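Local coordinates for protein adenosine deaminase (Burkholderia ambifaria, PDB 4GXW) that binds zinc and, as a member of the adenosine and AMP deaminase family, probably removes the amino group of a purine such as adenine or adenosine by hydrolysis, at residues P156-E161 / K201-A206; T229-L234 / A256-V261; G4-V9 / A313-F318. All blocks are in the same frame, centred on the assembly; numbering follows the deposited sequence. Where two conformers were deposited one is given.

Contact 1: residues P156-E161 / K201-A206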
loop_
_atom_site.group_PDB
_atom_site.type_symbol
_atom_site.label_atom_id
_atom_site.label_comp_id
_atom_site.label_asym_id
_atom_site.label_seq_id
_atom_site.Cartn_x
_atom_site.Cartn_y
_atom_site.Cartn_z
ATOM N N PRO A 156 9.534 4.268 6.884
ATOM C CA PRO A 156 10.804 3.946 6.228
ATOM C C PRO A 156 10.902 2.432 6.091
ATOM O O PRO A 156 10.611 1.700 7.047
ATOM C CB PRO A 156 11.848 4.514 7.193
ATOM C CG PRO A 156 11.115 5.624 7.911
ATOM C CD PRO A 156 9.715 5.095 8.090
ATOM N N SER A 157 11.308 1.963 4.916
ATOM C CA SER A 157 11.220 0.544 4.613
ATOM C C SER A 157 12.540 -0.028 4.141
ATOM O O SER A 157 13.249 0.570 3.323
ATOM C CB SER A 157 10.133 0.291 3.571
ATOM O OG SER A 157 8.862 0.654 4.092
ATOM N N ILE A 158 12.851 -1.203 4.669
ATOM C CA ILE A 158 14.064 -1.915 4.318
ATOM C C ILE A 158 14.026 -2.364 2.862
ATOM O O ILE A 158 12.997 -2.861 2.390
ATOM C CB ILE A 158 14.212 -3.153 5.224
ATOM C CG1 ILE A 158 14.378 -2.717 6.687
ATOM C CG2 ILE A 158 15.340 -4.056 4.741
ATOM C CD1 ILE A 158 14.064 -3.820 7.677
ATOM N N ASP A 159 15.117 -2.129 2.135
ATOM C CA ASP A 159 15.310 -2.652 0.788
ATOM C C ASP A 159 15.933 -4.031 0.980
ATOM O O ASP A 159 17.132 -4.152 1.242
ATOM C CB ASP A 159 16.251 -1.705 0.026
ATOM C CG ASP A 159 16.574 -2.170 -1.373
ATOM O OD1 ASP A 159 16.259 -3.321 -1.742
ATOM O OD2 ASP A 159 17.176 -1.348 -2.104
ATOM N N ARG A 160 15.126 -5.078 0.874
ATOM C CA ARG A 160 15.606 -6.411 1.236
ATOM C C ARG A 160 16.628 -6.984 0.257
ATOM O O ARG A 160 17.222 -8.027 0.523
ATOM C CB ARG A 160 14.439 -7.381 1.435
ATOM C CG ARG A 160 13.807 -7.880 0.139
ATOM C CD ARG A 160 12.396 -8.432 0.381
ATOM N NE ARG A 160 12.394 -9.500 1.382
ATOM C CZ ARG A 160 11.370 -9.803 2.183
ATOM N NH1 ARG A 160 10.218 -9.146 2.092
ATOM N NH2 ARG A 160 11.510 -10.781 3.080
ATOM N N GLU A 161 16.839 -6.311 -0.871
ATOM C CA GLU A 161 17.856 -6.746 -1.823
ATOM C C GLU A 161 19.255 -6.317 -1.406
ATOM O O GLU A 161 20.243 -6.789 -1.969
ATOM C CB GLU A 161 17.522 -6.249 -3.231
ATOM C CG GLU A 161 16.208 -6.828 -3.756
ATOM C CD GLU A 161 15.829 -6.307 -5.122
ATOM O OE1 GLU A 161 16.739 -5.941 -5.902
ATOM O OE2 GLU A 161 14.618 -6.244 -5.417
ATOM N N LYS A 201 17.854 -8.351 12.967
ATOM C CA LYS A 201 18.469 -7.316 13.791
ATOM C C LYS A 201 17.754 -5.969 13.690
ATOM O O LYS A 201 17.512 -5.301 14.705
ATOM C CB LYS A 201 19.951 -7.179 13.447
ATOM C CG LYS A 201 20.752 -6.384 14.451
ATOM C CD LYS A 201 22.241 -6.476 14.144
ATOM C CE LYS A 201 23.034 -5.546 15.018
ATOM N NZ LYS A 201 24.448 -5.608 14.599
ATOM N N ALA A 202 17.400 -5.582 12.471
ATOM C CA ALA A 202 16.722 -4.316 12.266
ATOM C C ALA A 202 15.359 -4.311 12.942
ATOM O O ALA A 202 14.950 -3.298 13.515
ATOM C CB ALA A 202 16.581 -4.028 10.782
ATOM N N TYR A 203 14.658 -5.442 12.878
ATOM C CA TYR A 203 13.350 -5.545 13.530
ATOM C C TYR A 203 13.474 -5.483 15.048
ATOM O O TYR A 203 12.704 -4.769 15.701
ATOM C CB TYR A 203 12.561 -6.779 13.037
ATOM C CG TYR A 203 11.880 -6.488 11.715
ATOM C CD1 TYR A 203 12.590 -6.523 10.519
ATOM C CD2 TYR A 203 10.546 -6.127 11.671
ATOM C CE1 TYR A 203 11.972 -6.210 9.312
ATOM C CE2 TYR A 203 9.928 -5.812 10.473
ATOM C CZ TYR A 203 10.647 -5.854 9.306
ATOM O OH TYR A 203 10.020 -5.527 8.123
ATOM N N ARG A 204 14.457 -6.191 15.604
ATOM C CA ARG A 204 14.738 -6.098 17.035
ATOM C C ARG A 204 15.005 -4.655 17.442
ATOM O O ARG A 204 14.447 -4.150 18.422
ATOM C CB ARG A 204 15.964 -6.936 17.405
ATOM C CG ARG A 204 16.393 -6.785 18.867
ATOM C CD ARG A 204 17.831 -7.217 19.064
ATOM N NE ARG A 204 18.764 -6.274 18.451
ATOM C CZ ARG A 204 20.087 -6.399 18.492
ATOM N NH1 ARG A 204 20.641 -7.439 19.108
ATOM N NH2 ARG A 204 20.856 -5.488 17.911
ATOM N N ASP A 205 15.855 -3.982 16.678
ATOM C CA ASP A 205 16.225 -2.612 17.000
ATOM C C ASP A 205 15.026 -1.672 16.883
ATOM O O ASP A 205 14.865 -0.781 17.717
ATOM C CB ASP A 205 17.355 -2.121 16.084
ATOM C CG ASP A 205 18.694 -2.758 16.390
ATOM O OD1 ASP A 205 18.811 -3.547 17.349
ATOM O OD2 ASP A 205 19.653 -2.434 15.661
ATOM N N ALA A 206 14.191 -1.851 15.863
ATOM C CA ALA A 206 13.042 -0.962 15.679
ATOM C C ALA A 206 12.079 -1.073 16.849
ATOM O O ALA A 206 11.629 -0.057 17.390
ATOM C CB ALA A 206 12.332 -1.269 14.371
#

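Contact 2: residues T229-L234 / A256-V261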
loop_
_atom_site.group_PDB
_atom_site.type_symbol
_atom_site.label_atom_id
_atom_site.label_comp_id
_atom_site.label_asym_id
_atom_site.label_seq_id
_atom_site.Cartn_x
_atom_site.Cartn_y
_atom_site.Cartn_z
ATOM N N THR A 229 7.307 -16.401 9.917
ATOM C CA THR A 229 8.510 -15.749 10.424
ATOM C C THR A 229 8.260 -14.262 10.723
ATOM O O THR A 229 8.665 -13.759 11.778
ATOM C CB THR A 229 9.671 -15.918 9.437
ATOM O OG1 THR A 229 9.964 -17.315 9.318
ATOM C CG2 THR A 229 10.913 -15.195 9.938
ATOM N N ALA A 230 7.577 -13.556 9.823
ATOM C CA ALA A 230 7.277 -12.147 10.074
ATOM C C ALA A 230 6.469 -11.962 11.351
ATOM O O ALA A 230 6.784 -11.099 12.188
ATOM C CB ALA A 230 6.544 -11.539 8.896
ATOM N N VAL A 231 5.429 -12.775 11.511
ATOM C CA VAL A 231 4.540 -12.623 12.651
ATOM C C VAL A 231 5.154 -13.118 13.959
ATOM O O VAL A 231 5.035 -12.455 14.990
ATOM C CB VAL A 231 3.190 -13.317 12.381
ATOM C CG1 VAL A 231 2.302 -13.265 13.612
ATOM C CG2 VAL A 231 2.501 -12.670 11.178
ATOM N N ASP A 232 5.813 -14.271 13.917
ATOM C CA ASP A 232 6.251 -14.925 15.151
ATOM C C ASP A 232 7.733 -14.813 15.495
ATOM O O ASP A 232 8.118 -15.120 16.620
ATOM C CB ASP A 232 5.817 -16.397 15.162
ATOM C CG ASP A 232 4.316 -16.552 15.276
ATOM O OD1 ASP A 232 3.691 -15.706 15.954
ATOM O OD2 ASP A 232 3.766 -17.515 14.696
ATOM N N LEU A 233 8.561 -14.383 14.546
ATOM C CA LEU A 233 9.952 -14.064 14.853
ATOM C C LEU A 233 10.141 -12.549 14.897
ATOM O O LEU A 233 10.621 -12.002 15.893
ATOM C CB LEU A 233 10.921 -14.674 13.830
ATOM C CG LEU A 233 12.386 -14.337 14.163
ATOM C CD1 LEU A 233 12.857 -15.039 15.434
ATOM C CD2 LEU A 233 13.300 -14.638 12.984
ATOM N N LEU A 234 9.762 -11.865 13.824
ATOM C CA LEU A 234 9.946 -10.418 13.762
ATOM C C LEU A 234 8.933 -9.687 14.643
ATOM O O LEU A 234 9.153 -8.532 15.013
ATOM C CB LEU A 234 9.862 -9.908 12.321
ATOM C CG LEU A 234 10.844 -10.530 11.329
ATOM C CD1 LEU A 234 10.716 -9.808 10.002
ATOM C CD2 LEU A 234 12.288 -10.484 11.838
ATOM N N ALA A 256 -6.079 -15.503 12.624
ATOM C CA ALA A 256 -7.458 -15.020 12.731
ATOM C C ALA A 256 -7.803 -14.708 14.191
ATOM O O ALA A 256 -8.336 -13.645 14.497
ATOM C CB ALA A 256 -8.430 -16.040 12.160
ATOM N N GLU A 257 -7.485 -15.633 15.091
ATOM C CA GLU A 257 -7.756 -15.423 16.511
ATOM C C GLU A 257 -7.010 -14.208 17.073
ATOM O O GLU A 257 -7.529 -13.487 17.926
ATOM C CB GLU A 257 -7.404 -16.684 17.304
ATOM C CG GLU A 257 -7.654 -16.559 18.788
ATOM C CD GLU A 257 -7.417 -17.860 19.513
ATOM O OE1 GLU A 257 -6.353 -18.482 19.299
ATOM O OE2 GLU A 257 -8.297 -18.274 20.290
ATOM N N ARG A 258 -5.794 -13.978 16.590
ATOM C CA ARG A 258 -4.990 -12.858 17.073
ATOM C C ARG A 258 -5.385 -11.528 16.424
ATOM O O ARG A 258 -4.931 -10.466 16.860
ATOM C CB ARG A 258 -3.493 -13.151 16.887
ATOM C CG ARG A 258 -2.956 -14.129 17.938
ATOM C CD ARG A 258 -1.621 -14.758 17.562
ATOM N NE ARG A 258 -0.568 -13.762 17.404
ATOM C CZ ARG A 258 0.679 -14.041 17.026
ATOM N NH1 ARG A 258 1.036 -15.292 16.781
ATOM N NH2 ARG A 258 1.566 -13.066 16.902
ATOM N N GLY A 259 -6.221 -11.588 15.390
ATOM C CA GLY A 259 -6.706 -10.377 14.746
ATOM C C GLY A 259 -5.672 -9.617 13.927
ATOM O O GLY A 259 -5.784 -8.403 13.754
ATOM N N ILE A 260 -4.666 -10.329 13.428
ATOM C CA ILE A 260 -3.621 -9.721 12.606
ATOM C C ILE A 260 -4.223 -9.178 11.309
ATOM O O ILE A 260 -4.910 -9.904 10.596
ATOM C CB ILE A 260 -2.528 -10.760 12.232
ATOM C CG1 ILE A 260 -1.931 -11.413 13.482
ATOM C CG2 ILE A 260 -1.447 -10.127 11.348
ATOM C CD1 ILE A 260 -1.430 -10.435 14.502
ATOM N N VAL A 261 -3.962 -7.908 11.002
ATOM C CA VAL A 261 -4.461 -7.316 9.761
ATOM C C VAL A 261 -3.483 -7.537 8.598
ATOM O O VAL A 261 -2.269 -7.353 8.747
ATOM C CB VAL A 261 -4.779 -5.802 9.915
ATOM C CG1 VAL A 261 -5.203 -5.201 8.585
ATOM C CG2 VAL A 261 -5.868 -5.581 10.971
HETATM O O HOH W 1 4.169 -14.431 18.263
#

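Contact 3: residues G4-V9 / A313-F318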
loop_
_atom_site.group_PDB
_atom_site.type_symbol
_atom_site.label_atom_id
_atom_site.label_comp_id
_atom_site.label_asym_id
_atom_site.label_seq_id
_atom_site.Cartn_x
_atom_site.Cartn_y
_atom_site.Cartn_z
ATOM N N GLY A 4 -13.179 0.266 -20.051
ATOM C CA GLY A 4 -12.088 -0.556 -19.552
ATOM C C GLY A 4 -12.342 -1.037 -18.135
ATOM O O GLY A 4 -13.454 -0.920 -17.622
ATOM N N THR A 5 -11.311 -1.584 -17.501
ATOM C CA THR A 5 -11.401 -2.010 -16.113
ATOM C C THR A 5 -10.355 -1.259 -15.317
ATOM O O THR A 5 -9.313 -0.899 -15.864
ATOM C CB THR A 5 -11.140 -3.520 -15.963
ATOM O OG1 THR A 5 -9.851 -3.837 -16.505
ATOM C CG2 THR A 5 -12.206 -4.322 -16.677
ATOM N N PRO A 6 -10.617 -1.022 -14.021
ATOM C CA PRO A 6 -9.582 -0.398 -13.196
ATOM C C PRO A 6 -8.297 -1.223 -13.229
ATOM O O PRO A 6 -8.351 -2.459 -13.198
ATOM C CB PRO A 6 -10.192 -0.421 -11.789
ATOM C CG PRO A 6 -11.672 -0.459 -12.021
ATOM C CD PRO A 6 -11.851 -1.292 -13.261
ATOM N N GLY A 7 -7.162 -0.542 -13.349
ATOM C CA GLY A 7 -5.864 -1.197 -13.350
ATOM C C GLY A 7 -5.616 -2.089 -14.553
ATOM O O GLY A 7 -4.673 -2.878 -14.559
ATOM N N ASN A 8 -6.462 -1.964 -15.573
ATOM C CA ASN A 8 -6.383 -2.825 -16.753
ATOM C C ASN A 8 -6.351 -4.313 -16.410
ATOM O O ASN A 8 -5.710 -5.106 -17.103
ATOM C CB ASN A 8 -5.181 -2.455 -17.633
ATOM C CG ASN A 8 -5.246 -1.024 -18.136
ATOM O OD1 ASN A 8 -6.324 -0.446 -18.264
ATOM N ND2 ASN A 8 -4.085 -0.449 -18.430
ATOM N N VAL A 9 -7.036 -4.683 -15.332
ATOM C CA VAL A 9 -7.155 -6.080 -14.939
ATOM C C VAL A 9 -8.146 -6.774 -15.880
ATOM O O VAL A 9 -8.889 -6.101 -16.608
ATOM C CB VAL A 9 -7.609 -6.209 -13.468
ATOM C CG1 VAL A 9 -6.682 -5.417 -12.546
ATOM C CG2 VAL A 9 -9.056 -5.743 -13.296
ATOM N N ALA A 313 -9.560 0.558 -6.181
ATOM C CA ALA A 313 -9.131 -0.619 -5.440
ATOM C C ALA A 313 -10.290 -1.231 -4.658
ATOM O O ALA A 313 -10.481 -2.447 -4.665
ATOM C CB ALA A 313 -7.951 -0.281 -4.523
ATOM N N TRP A 314 -11.082 -0.375 -4.020
ATOM C CA TRP A 314 -12.287 -0.809 -3.330
ATOM C C TRP A 314 -13.319 -1.404 -4.305
ATOM O O TRP A 314 -13.905 -2.458 -4.041
ATOM C CB TRP A 314 -12.855 0.351 -2.483
ATOM C CG TRP A 314 -12.041 0.523 -1.252
ATOM C CD1 TRP A 314 -10.853 1.180 -1.139
ATOM C CD2 TRP A 314 -12.306 -0.054 0.036
ATOM N NE1 TRP A 314 -10.372 1.072 0.148
ATOM C CE2 TRP A 314 -11.243 0.316 0.885
ATOM C CE3 TRP A 314 -13.344 -0.834 0.554
ATOM C CZ2 TRP A 314 -11.189 -0.074 2.227
ATOM C CZ3 TRP A 314 -13.288 -1.219 1.880
ATOM C CH2 TRP A 314 -12.219 -0.839 2.700
ATOM N N GLU A 315 -13.508 -0.747 -5.446
ATOM C CA GLU A 315 -14.415 -1.247 -6.480
ATOM C C GLU A 315 -14.075 -2.687 -6.895
ATOM O O GLU A 315 -14.963 -3.536 -6.981
ATOM C CB GLU A 315 -14.375 -0.329 -7.702
ATOM C CG GLU A 315 -15.139 -0.880 -8.899
ATOM C CD GLU A 315 -15.071 0.024 -10.112
ATOM O OE1 GLU A 315 -14.918 1.253 -9.932
ATOM O OE2 GLU A 315 -15.166 -0.489 -11.255
ATOM N N LEU A 316 -12.788 -2.961 -7.126
ATOM C CA LEU A 316 -12.366 -4.291 -7.568
ATOM C C LEU A 316 -12.755 -5.400 -6.594
ATOM O O LEU A 316 -13.090 -6.509 -7.011
ATOM C CB LEU A 316 -10.854 -4.327 -7.818
ATOM C CG LEU A 316 -10.359 -3.578 -9.054
ATOM C CD1 LEU A 316 -8.836 -3.607 -9.116
ATOM C CD2 LEU A 316 -10.966 -4.155 -10.328
ATOM N N MET A 317 -12.702 -5.111 -5.299
ATOM C CA MET A 317 -13.101 -6.106 -4.303
ATOM C C MET A 317 -14.550 -6.557 -4.516
ATOM O O MET A 317 -14.877 -7.739 -4.375
ATOM C CB MET A 317 -12.928 -5.546 -2.891
ATOM C CG MET A 317 -11.530 -5.056 -2.592
ATOM S SD MET A 317 -10.255 -6.336 -2.653
ATOM C CE MET A 317 -10.494 -7.135 -1.077
ATOM N N PHE A 318 -15.399 -5.600 -4.875
ATOM C CA PHE A 318 -16.814 -5.827 -5.145
ATOM C C PHE A 318 -17.056 -6.378 -6.557
ATOM O O PHE A 318 -17.836 -7.312 -6.738
ATOM C CB PHE A 318 -17.563 -4.503 -4.936
ATOM C CG PHE A 318 -19.050 -4.579 -5.179
ATOM C CD1 PHE A 318 -19.919 -4.892 -4.144
ATOM C CD2 PHE A 318 -19.580 -4.298 -6.431
ATOM C CE1 PHE A 318 -21.289 -4.946 -4.362
ATOM C CE2 PHE A 318 -20.947 -4.348 -6.652
ATOM C CZ PHE A 318 -21.799 -4.677 -5.616
#

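Contact 1: residues P156-E161 / K201-A206
In the TIM barrel of this amidohydrolase, parallel strands are wrapped by helices, and Ile158 joins the two layers by reaching from strand 151-159 to Ala202 and Tyr203 of helix 200-208. All of the contact is carried by one methyl, CD1 of Ile158. It lies 4.0 Å from Ala202 CB and 3.6 Å from Tyr203 CE1, meeting the phenol ring at a slant. CG1 of the isoleucine sits anti to its own carbonyl carbon (chi1 -64°) and the chain then runs on nearly extended, which carries CD1 across to the helix. A branched, long aliphatic residue suits a strand that must span this gap, and alanine's short side chain leaves room for the end of the isoleucine. Tyr203 is buried; its hydroxyl is satisfied by the carbonyl of Thr214, so the ring offers carbon to Ile158 and its polar end to strand 212-217. Just beyond Ile158, the strand ends in an Asx turn: Asp159 OD1 accepts from Glu161 N at 3.2 Å, from above the carboxylate plane. Arg160 NH1 then bonds to the backbone oxygen of His216, a zinc ligand. Ile158 and Tyr203 also both rest on Ile187 of strand 184-188, while Ile158 and Ala202 share Ala167 of helix 164-176, so the contact lies where two neighbouring helices cover adjacent strands.

Contact 2: residues T229-L234 / A256-V261
Bent at its third side-chain torsion (chi3 61°), Arg258 swings its guanidinium toward the end of helix 224-232, where Val231 holds CG1 anti to its own backbone N (chi1 175°) and so presents that methyl to it. Asp232 supplies the charge. Its OD1 accepts from Arg258 NH1 at 2.8 Å through a nearly straight bond (175°), using the syn lone pair, and this salt bridge lies in the plane of the guanidinium, with the carboxylate turned only a little out of it. A water donates to Asp232 OD1 at 2.7 Å and accepts weakly from Arg258 NH2, bridging the ion pair at its second nitrogen. Val231 CG1 comes within 3.4 Å of Arg258 NH2, so the methyl packs obliquely against the guanidinium next to the ion pair. The other carboxylate oxygen, OD2, is bonded to Tyr255 OH, which leaves both oxygens of Asp232 engaged. A long, flexible arginine suits this place because it can span two helix ends near the surface. Straight after it, Gly259 adopts the positive phi of a Schellman motif, ending helix 249-258 and turning the chain toward strand 261-264. Val231 and Ile260 both pack on Val239 of strand 238-239, whose backbone pairs with Val261; the contact thus joins the helices on either side of that strand in sequence.

Contact 3: residues G4-V9 / A313-F318
Pro6, Val9, Glu315 and Leu316 pack the N-terminal segment, which precedes the first helix, onto helix 310-319 of the TIM-barrel amidohydrolase fold. The apolar part centres on Leu316, whose CD2 methyl lies 4.1 Å from Pro6 CB and 3.9 Å from Val9 CG2. The leucine and proline side chains lie alongside one another, pointing opposite ways, whereas valine meets the leucine at a slant. The valine puts CG1 anti to its carbonyl carbon (chi1 -54°), leaving CG2 between N and C and directed at the helix. Proline, compact and rigid, gives a smooth carbon surface, and leucine offers its CD2 methyl to both proline and valine. Side-chain contacts of a second kind involve a carboxylate. Glu315 has its CG anti to the backbone N (chi1 172°) and its chain extended; its side chain runs at about a right angle to that of Pro6 and brings OE2 to 3.6 Å from Pro6 CG. This is van der Waals contact and not a hydrogen bond; the same side chain also touches Ile18.

Backbone bonds give 4-9 its shape. Pro6 and Gly7 occupy the two central positions of a type II beta turn, a pairing that suits both residues, since the proline fixes phi near its natural value and Gly7 tolerates the positive phi of 66°. Asn8 lies beyond it, with ND2 bonded to the carbonyl of Arg69. The turn is closed by Asn8 N, which donates to Thr5 O at 3.1 Å.

In the fold
Contacts 1 and 2 follow one another along the chain, whereas contact 3 joins the two ends of a span that contains both. The centres of contacts 1 and 2 are about 17 Å apart, and the two touch: Tyr203 CD1 packs on Leu234 CD1 at 3.8 Å. Each ties helices to the parallel strands of the barrel, contact 1 at 151-159 and 184-188, contact 2 at 238-239. The centre of contact 3 lies about 32 Å from that of contact 1, on the opposite side of the chain's centre, and about 28 Å from that of contact 2. There the N-terminal segment meets helix 310-319, so the three contacts are spread around the barrel that carries the zinc ligands His35, His37, His216 and Asp301.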